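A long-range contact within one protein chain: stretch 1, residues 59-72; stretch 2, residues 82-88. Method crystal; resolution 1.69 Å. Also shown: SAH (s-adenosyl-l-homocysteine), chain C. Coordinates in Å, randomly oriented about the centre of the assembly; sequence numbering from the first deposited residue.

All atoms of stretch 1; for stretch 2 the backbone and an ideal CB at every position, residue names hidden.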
ATOM      1  N   ALA A  59       0.312   0.384  10.822  1.00  9.60           N
ATOM      2  CA  ALA A  59      -0.227   0.306  12.188  1.00 10.68           C
ATOM      3  C   ALA A  59       0.884   0.272  13.231  1.00 14.96           C
ATOM      4  O   ALA A  59       0.675   0.660  14.386  1.00 11.55           O
ATOM      5  CB  ALA A  59      -1.096  -0.928  12.324  1.00 14.28           C
ATOM      6  N   ASP A  60       2.063  -0.211  12.836  1.00 13.79           N
ATOM      7  CA  ASP A  60       3.180  -0.367  13.770  1.00 16.82           C
ATOM      8  C   ASP A  60       4.257   0.700  13.543  1.00 19.08           C
ATOM      9  O   ASP A  60       5.028   0.611  12.588  1.00 21.96           O
ATOM     10  CB  ASP A  60       3.787  -1.767  13.616  1.00 22.13           C
ATOM     11  CG  ASP A  60       4.957  -2.018  14.562  1.00 32.08           C
ATOM     12  OD1 ASP A  60       5.440  -1.067  15.213  1.00 28.73           O
ATOM     13  OD2 ASP A  60       5.402  -3.181  14.646  1.00 44.38           O
ATOM     14  N   LYS A  61       4.317   1.698  14.419  1.00 15.04           N
ATOM     15  CA  LYS A  61       5.224   2.823  14.208  1.00 17.23           C
ATOM     16  C   LYS A  61       6.694   2.419  14.276  1.00 18.29           C
ATOM     17  O   LYS A  61       7.534   3.036  13.624  1.00 18.03           O
ATOM     18  CB  LYS A  61       4.939   3.976  15.181  1.00 19.29           C
ATOM     19  CG  LYS A  61       5.133   3.661  16.669  1.00 19.70           C
ATOM     20  CD  LYS A  61       4.751   4.883  17.522  1.00 21.86           C
ATOM     21  CE  LYS A  61       4.633   4.557  19.009  1.00 27.92           C
ATOM     22  NZ  LYS A  61       5.926   4.134  19.613  1.00 32.12           N
ATOM     23  N   SER A  62       7.001   1.379  15.047  1.00 20.65           N
ATOM     24  CA  SER A  62       8.395   0.968  15.227  1.00 18.90           C
ATOM     25  C   SER A  62       9.053   0.507  13.926  1.00 19.57           C
ATOM     26  O   SER A  62      10.263   0.670  13.753  1.00 16.84           O
ATOM     27  CB  SER A  62       8.507  -0.137  16.276  1.00 25.12           C
ATOM     28  OG  SER A  62       7.943  -1.345  15.797  1.00 31.89           O
ATOM     29  N   ARG A  63       8.266  -0.058  13.012  1.00 22.21           N
ATOM     30  CA  ARG A  63       8.813  -0.588  11.763  1.00 24.36           C
ATOM     31  C   ARG A  63       9.412   0.510  10.896  1.00 19.30           C
ATOM     32  O   ARG A  63      10.381   0.292  10.179  1.00 17.85           O
ATOM     33  CB  ARG A  63       7.737  -1.316  10.946  1.00 32.54           C
ATOM     34  CG  ARG A  63       7.141  -2.552  11.593  1.00 35.63           C
ATOM     35  CD  ARG A  63       8.166  -3.659  11.798  0.58 36.64           C
ATOM     36  NE  ARG A  63       8.884  -4.031  10.578  0.48 38.87           N
ATOM     37  CZ  ARG A  63       8.332  -4.623   9.522  1.00 41.48           C
ATOM     38  NH1 ARG A  63       7.035  -4.895   9.502  1.00 38.98           N
ATOM     39  NH2 ARG A  63       9.080  -4.928   8.470  1.00 46.16           N
ATOM     40  N   MET A  64       8.816   1.692  10.968  1.00 16.63           N
ATOM     41  CA  MET A  64       9.191   2.800  10.104  1.00 18.27           C
ATOM     42  C   MET A  64      10.319   3.665  10.674  1.00 16.95           C
ATOM     43  O   MET A  64      10.710   4.652  10.057  1.00 15.44           O
ATOM     44  CB  MET A  64       7.953   3.671   9.841  1.00 13.38           C
ATOM     45  CG  MET A  64       6.794   2.921   9.153  1.00 18.28           C
ATOM     46  SD  MET A  64       5.334   3.970   8.900  1.00 15.93           S
ATOM     47  CE  MET A  64       4.594   3.939  10.542  1.00 16.45           C
ATOM     48  N   GLU A  65      10.844   3.300  11.838  1.00 17.80           N
ATOM     49  CA  GLU A  65      11.801   4.171  12.530  1.00 19.19           C
ATOM     50  C   GLU A  65      12.997   4.590  11.673  1.00 15.62           C
ATOM     51  O   GLU A  65      13.220   5.779  11.445  1.00 19.87           O
ATOM     52  CB  GLU A  65      12.320   3.533  13.817  1.00 20.73           C
ATOM     53  CG  GLU A  65      13.388   4.395  14.495  1.00 28.26           C
ATOM     54  CD  GLU A  65      14.100   3.685  15.632  1.00 41.37           C
ATOM     55  OE1 GLU A  65      13.489   2.782  16.248  1.00 39.80           O
ATOM     56  OE2 GLU A  65      15.273   4.033  15.905  1.00 36.48           O
ATOM     57  N   LYS A  66      13.774   3.608  11.222  1.00 19.38           N
ATOM     58  CA  LYS A  66      15.010   3.886  10.490  1.00 19.81           C
ATOM     59  C   LYS A  66      14.804   4.707   9.228  1.00 17.86           C
ATOM     60  O   LYS A  66      15.460   5.729   9.037  1.00 19.06           O
ATOM     61  CB  LYS A  66      15.737   2.586  10.139  1.00 20.02           C
ATOM     62  CG  LYS A  66      16.947   2.793   9.244  1.00 32.20           C
ATOM     63  CD  LYS A  66      17.185   1.589   8.342  1.00 45.83           C
ATOM     64  CE  LYS A  66      18.193   1.910   7.249  1.00 52.12           C
ATOM     65  NZ  LYS A  66      17.757   3.068   6.420  1.00 51.92           N
ATOM     66  N   ILE A  67      13.894   4.266   8.361  1.00 17.77           N
ATOM     67  CA  ILE A  67      13.741   4.914   7.059  1.00 13.96           C
ATOM     68  C   ILE A  67      13.097   6.296   7.175  1.00 12.92           C
ATOM     69  O   ILE A  67      13.460   7.213   6.445  1.00 13.93           O
ATOM     70  CB  ILE A  67      12.999   4.018   6.054  1.00 16.54           C
ATOM     71  CG1 ILE A  67      13.767   2.706   5.883  1.00 27.80           C
ATOM     72  CG2 ILE A  67      12.882   4.706   4.704  1.00 15.92           C
ATOM     73  CD1 ILE A  67      13.385   1.928   4.651  1.00 30.31           C
ATOM     74  N   SER A  68      12.159   6.446   8.106  1.00 13.88           N
ATOM     75  CA  SER A  68      11.511   7.744   8.306  1.00 13.40           C
ATOM     76  C   SER A  68      12.512   8.783   8.828  1.00 13.74           C
ATOM     77  O   SER A  68      12.439   9.957   8.476  1.00 14.49           O
ATOM     78  CB  SER A  68      10.277   7.634   9.225  1.00 11.43           C
ATOM     79  OG  SER A  68      10.630   7.333  10.571  1.00 11.26           O
ATOM     80  N   ALA A  69      13.459   8.339   9.652  1.00 14.57           N
ATOM     81  CA  ALA A  69      14.505   9.222  10.154  1.00 14.62           C
ATOM     82  C   ALA A  69      15.416   9.668   9.015  1.00 17.17           C
ATOM     83  O   ALA A  69      15.770  10.841   8.906  1.00 18.98           O
ATOM     84  CB  ALA A  69      15.314   8.531  11.243  1.00 17.61           C
ATOM     85  N   LYS A  70      15.778   8.723   8.159  1.00 19.54           N
ATOM     86  CA  LYS A  70      16.622   9.018   7.009  1.00 20.87           C
ATOM     87  C   LYS A  70      15.917   9.980   6.055  1.00 17.44           C
ATOM     88  O   LYS A  70      16.514  10.940   5.574  1.00 18.32           O
ATOM     89  CB  LYS A  70      16.979   7.723   6.284  1.00 16.25           C
ATOM     90  CG  LYS A  70      17.771   7.922   5.005  1.00 22.29           C
ATOM     91  CD  LYS A  70      18.246   6.583   4.473  1.00 31.21           C
ATOM     92  CE  LYS A  70      19.235   6.749   3.334  1.00 41.11           C
ATOM     93  NZ  LYS A  70      19.786   5.433   2.904  1.00 46.17           N
ATOM     94  N   ALA A  71      14.633   9.731   5.803  1.00 20.28           N
ATOM     95  CA  ALA A  71      13.874  10.555   4.869  1.00 14.22           C
ATOM     96  C   ALA A  71      13.712  11.985   5.370  1.00 17.16           C
ATOM     97  O   ALA A  71      13.505  12.902   4.577  1.00 17.24           O
ATOM     98  CB  ALA A  71      12.497   9.924   4.590  1.00 13.01           C
ATOM     99  N   ALA A  72      13.801  12.171   6.685  1.00 13.50           N
ATOM    100  CA  ALA A  72      13.616  13.491   7.283  1.00 16.12           C
ATOM    101  C   ALA A  72      14.937  14.233   7.447  1.00 18.79           C
ATOM    102  O   ALA A  72      14.964  15.362   7.941  1.00 20.72           O
ATOM    103  CB  ALA A  72      12.911  13.372   8.624  1.00 17.47           C
ATOM    104  N   UNK A  82       9.421  14.929  -0.274  1.00 13.60           N
ATOM    105  CA  UNK A  82       8.125  14.499  -0.804  1.00 14.26           C
ATOM    106  C   UNK A  82       7.684  13.150  -0.258  1.00 15.19           C
ATOM    107  O   UNK A  82       7.037  12.373  -0.950  1.00 14.87           O
ATOM    108  CB  UNK A  82       8.182  14.435  -2.332  1.00 14.26           C
ATOM    109  N   UNK A  83       8.042  12.883   0.989  1.00 12.35           N
ATOM    110  CA  UNK A  83       7.772  11.591   1.608  1.00  8.70           C
ATOM    111  C   UNK A  83       7.331  11.803   3.051  1.00 11.83           C
ATOM    112  O   UNK A  83       8.001  12.480   3.831  1.00 13.50           O
ATOM    113  CB  UNK A  83       9.004  10.686   1.546  1.00  8.70           C
ATOM    114  N   UNK A  84       6.195  11.216   3.397  1.00  9.20           N
ATOM    115  CA  UNK A  84       5.610  11.388   4.706  1.00  9.58           C
ATOM    116  C   UNK A  84       5.171  10.025   5.229  1.00  9.20           C
ATOM    117  O   UNK A  84       4.380   9.338   4.589  1.00 10.80           O
ATOM    118  CB  UNK A  84       4.436  12.368   4.659  1.00  9.58           C
ATOM    119  N   UNK A  85       5.708   9.633   6.382  1.00  7.54           N
ATOM    120  CA  UNK A  85       5.308   8.397   7.045  1.00  9.42           C
ATOM    121  C   UNK A  85       4.310   8.705   8.161  1.00  8.87           C
ATOM    122  O   UNK A  85       4.541   9.595   8.986  1.00 11.64           O
ATOM    123  CB  UNK A  85       6.529   7.662   7.602  1.00  9.42           C
ATOM    124  N   UNK A  86       3.206   7.961   8.187  1.00  6.48           N
ATOM    125  CA  UNK A  86       2.141   8.200   9.163  1.00  6.33           C
ATOM    126  C   UNK A  86       1.825   6.935   9.953  1.00  7.76           C
ATOM    127  O   UNK A  86       1.942   5.824   9.451  1.00 10.04           O
ATOM    128  CB  UNK A  86       0.879   8.708   8.462  1.00  6.33           C
ATOM    129  N   UNK A  87       1.389   7.118  11.190  1.00  8.61           N
ATOM    130  CA  UNK A  87       1.032   6.001  12.056  1.00  9.61           C
ATOM    131  C   UNK A  87      -0.468   5.833  11.999  1.00 10.60           C
ATOM    132  O   UNK A  87      -1.196   6.676  12.509  1.00  9.59           O
ATOM    133  CB  UNK A  87       1.509   6.222  13.493  1.00  9.61           C
ATOM    134  N   UNK A  88      -0.942   4.767  11.368  1.00  7.85           N
ATOM    135  CA  UNK A  88      -2.384   4.590  11.211  1.00  7.97           C
ATOM    136  C   UNK A  88      -2.705   3.200  10.714  1.00  8.76           C
ATOM    137  O   UNK A  88      -1.893   2.579  10.040  1.00 10.19           O
ATOM    138  CB  UNK A  88      -2.957   5.635  10.251  1.00  7.97           C
TER
HETATM  139  N   SAH C 216       4.126  -3.451   2.242  0.62  5.86           N
HETATM  140  CA  SAH C 216       5.292  -3.677   3.078  0.62 13.22           C
HETATM  141  CB  SAH C 216       4.922  -4.443   4.347  0.62  9.82           C
HETATM  142  CG  SAH C 216       3.993  -5.630   4.117  0.62 13.11           C
HETATM  143  SD  SAH C 216       3.903  -6.696   5.578  0.62 17.41           S
HETATM  144  C   SAH C 216       6.334  -4.443   2.286  0.62 21.89           C
HETATM  145  O   SAH C 216       7.454  -4.656   2.750  0.62 22.72           O
HETATM  146  OXT SAH C 216       6.057  -4.864   1.163  0.62 14.06           O
HETATM  147  C5' SAH C 216       2.207  -6.107   5.813  0.62 13.49           C
HETATM  148  C4' SAH C 216       2.160  -4.829   6.643  0.62  9.21           C
HETATM  149  O4' SAH C 216       0.816  -4.413   6.767  0.62 13.42           O
HETATM  150  C3' SAH C 216       2.683  -5.016   8.068  0.62 12.13           C
HETATM  151  O3' SAH C 216       3.643  -4.026   8.340  0.62 13.20           O
HETATM  152  C2' SAH C 216       1.503  -4.785   8.986  0.62 12.97           C
HETATM  153  O2' SAH C 216       1.881  -4.045  10.133  0.62 14.44           O
HETATM  154  C1' SAH C 216       0.577  -3.983   8.094  0.62 10.71           C
HETATM  155  N9  SAH C 216      -0.850  -4.145   8.398  0.62 15.81           N
HETATM  156  C8  SAH C 216      -1.581  -5.296   8.540  0.62 11.25           C
HETATM  157  N7  SAH C 216      -2.871  -4.944   8.801  0.62 16.73           N
HETATM  158  C5  SAH C 216      -2.948  -3.588   8.815  0.62 12.80           C
HETATM  159  C6  SAH C 216      -3.993  -2.700   9.024  0.62 12.30           C
HETATM  160  N6  SAH C 216      -5.224  -3.141   9.269  0.62 11.46           N
HETATM  161  N1  SAH C 216      -3.741  -1.349   8.966  0.62 13.59           N
HETATM  162  C2  SAH C 216      -2.472  -0.873   8.708  0.62 14.33           C
HETATM  163  N3  SAH C 216      -1.432  -1.752   8.509  0.62 11.22           N
HETATM  164  C4  SAH C 216      -1.684  -3.082   8.557  0.62 13.81           C

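Position 82 precedes the strand, and its ideal CB has nothing of stretch 1 within 5.5 Å. The visible atoms set almost no requirement, so many residues would serve. The deposited residue is Asn 82, whose side chain makes no contact with stretch 1.

At position 83 the backbone is extended, with phi/psi of -140/128, and CA-to-CB points toward the helix. The ideal CB lies 4.7 Å from Ala 71 CB, leaving a gap that a small residue would not close. Stretch 1 offers a methyl group here, so a medium-sized aliphatic side chain such as leucine, isoleucine, valine or methionine would suit. Leu 83 is found, with chi1 t and chi2 p; its CD2 reaches to 3.7 Å from Ala 71 CB, an ordinary apolar contact.

Position 84 follows the alternation of a strand: its CB points away and meets nothing of stretch 1. The extended backbone suits beta-prone residues, and stretch 1 does not choose among them. Leu 84 occupies it.

Position 85 points toward the middle of stretch 1. Its ideal CB is 4.1 Å from both Ser 68 CB and Met 64 SD, while Ile 67 and Ala 71 border the space farther on. The surroundings are largely apolar, so a long aliphatic or an aromatic side chain would fit; the visible atoms alone do not demand a hydroxyl. Tyr 85, with chi1 m, sends its ring across the helix and touches four residues. Its CD2 is 3.5 Å from Ser 68 CB and its CD1 is 4.0 Å from Met 64 SD. Ala 71 CB lies at the ring edge, 4.1 Å from Tyr 85 CE2. The far end reaches Ile 67, with Tyr 85 OH 3.3 Å from Ile 67 CG2, and the hydroxyl is hydrogen-bonded elsewhere in the structure. Ser 68 meets the ring through CB, and its OG donates a 2.7 Å hydrogen bond to Met 64 O.

At position 86 CB again points away, so stretch 1 leaves the side chain open. The backbone does make a contact: Met 64 CE is 3.4 Å from the carbonyl O of 86. The deposited residue is Leu 86.

Position 87 points sideways, with its ideal CB 4.4 Å from Lys 61 CB and 4.8 Å from Met 64 CE. The long methylene chain of Lys 61 and the carbonyl of Ala 59 invite a large, flat side chain carrying a donor; a long aliphatic could pack but not use the carbonyl. Trp 87 does both. Its NE1 donates a 2.9 Å hydrogen bond to Ala 59 O, and Lys 61 CD sits 3.6 Å from the centroid of its six-membered ring, nearly on the normal, a CH-pi contact. Water 1 accepts from Lys 61 N at 3.2 Å, and weakly from Trp 87 NE1.

Position 88 turns its CB away, and stretch 1 sets no size there. Ala 88 is found, its O 3.7 Å from C2 of SAH.

Stretch 2 82-88: NLLYLWA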
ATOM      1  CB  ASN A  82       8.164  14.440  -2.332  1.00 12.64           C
ATOM      2  CG  ASN A  82       9.179  13.429  -2.857  1.00 16.02           C
ATOM      3  OD1 ASN A  82      10.228  13.205  -2.245  1.00 19.10           O
ATOM      4  ND2 ASN A  82       8.870  12.814  -3.994  1.00 16.13           N
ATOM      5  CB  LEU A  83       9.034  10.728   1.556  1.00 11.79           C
ATOM      6  CG  LEU A  83       8.974   9.328   2.172  1.00 11.88           C
ATOM      7  CD1 LEU A  83       7.806   8.512   1.601  1.00 11.86           C
ATOM      8  CD2 LEU A  83      10.308   8.622   1.914  1.00 10.81           C
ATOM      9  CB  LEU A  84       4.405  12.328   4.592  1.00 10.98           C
ATOM     10  CG  LEU A  84       3.492  12.478   5.796  1.00 13.56           C
ATOM     11  CD1 LEU A  84       4.238  13.151   6.931  1.00 15.77           C
ATOM     12  CD2 LEU A  84       2.268  13.305   5.401  1.00 17.03           C
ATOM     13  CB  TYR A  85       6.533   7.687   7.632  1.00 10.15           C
ATOM     14  CG  TYR A  85       7.437   7.119   6.569  1.00  9.03           C
ATOM     15  CD1 TYR A  85       7.127   5.926   5.943  1.00  9.30           C
ATOM     16  CD2 TYR A  85       8.589   7.795   6.173  1.00  9.29           C
ATOM     17  CE1 TYR A  85       7.951   5.404   4.962  1.00 10.44           C
ATOM     18  CE2 TYR A  85       9.412   7.292   5.187  1.00 11.87           C
ATOM     19  CZ  TYR A  85       9.083   6.096   4.586  1.00 12.16           C
ATOM     20  OH  TYR A  85       9.899   5.584   3.609  1.00 11.67           O
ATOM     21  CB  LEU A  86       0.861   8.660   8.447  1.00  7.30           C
ATOM     22  CG  LEU A  86       0.957   9.940   7.623  1.00  7.44           C
ATOM     23  CD1 LEU A  86      -0.416  10.289   7.032  1.00  8.90           C
ATOM     24  CD2 LEU A  86       1.472  11.119   8.457  1.00 11.75           C
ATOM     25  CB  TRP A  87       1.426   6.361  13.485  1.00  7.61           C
ATOM     26  CG  TRP A  87       1.346   5.263  14.495  1.00 10.36           C
ATOM     27  CD1 TRP A  87       1.359   3.904  14.277  1.00 11.33           C
ATOM     28  CD2 TRP A  87       1.255   5.442  15.917  1.00  9.59           C
ATOM     29  NE1 TRP A  87       1.294   3.236  15.490  1.00 10.96           N
ATOM     30  CE2 TRP A  87       1.228   4.156  16.499  1.00 10.25           C
ATOM     31  CE3 TRP A  87       1.210   6.566  16.746  1.00 10.15           C
ATOM     32  CZ2 TRP A  87       1.145   3.968  17.881  1.00 12.25           C
ATOM     33  CZ3 TRP A  87       1.130   6.373  18.124  1.00 12.35           C
ATOM     34  CH2 TRP A  87       1.091   5.087  18.673  1.00 16.26           C
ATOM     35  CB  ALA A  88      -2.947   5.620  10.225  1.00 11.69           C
TER
HETATM   36  O   HOH W   1       2.714   0.839  17.007  1.00 17.53           O
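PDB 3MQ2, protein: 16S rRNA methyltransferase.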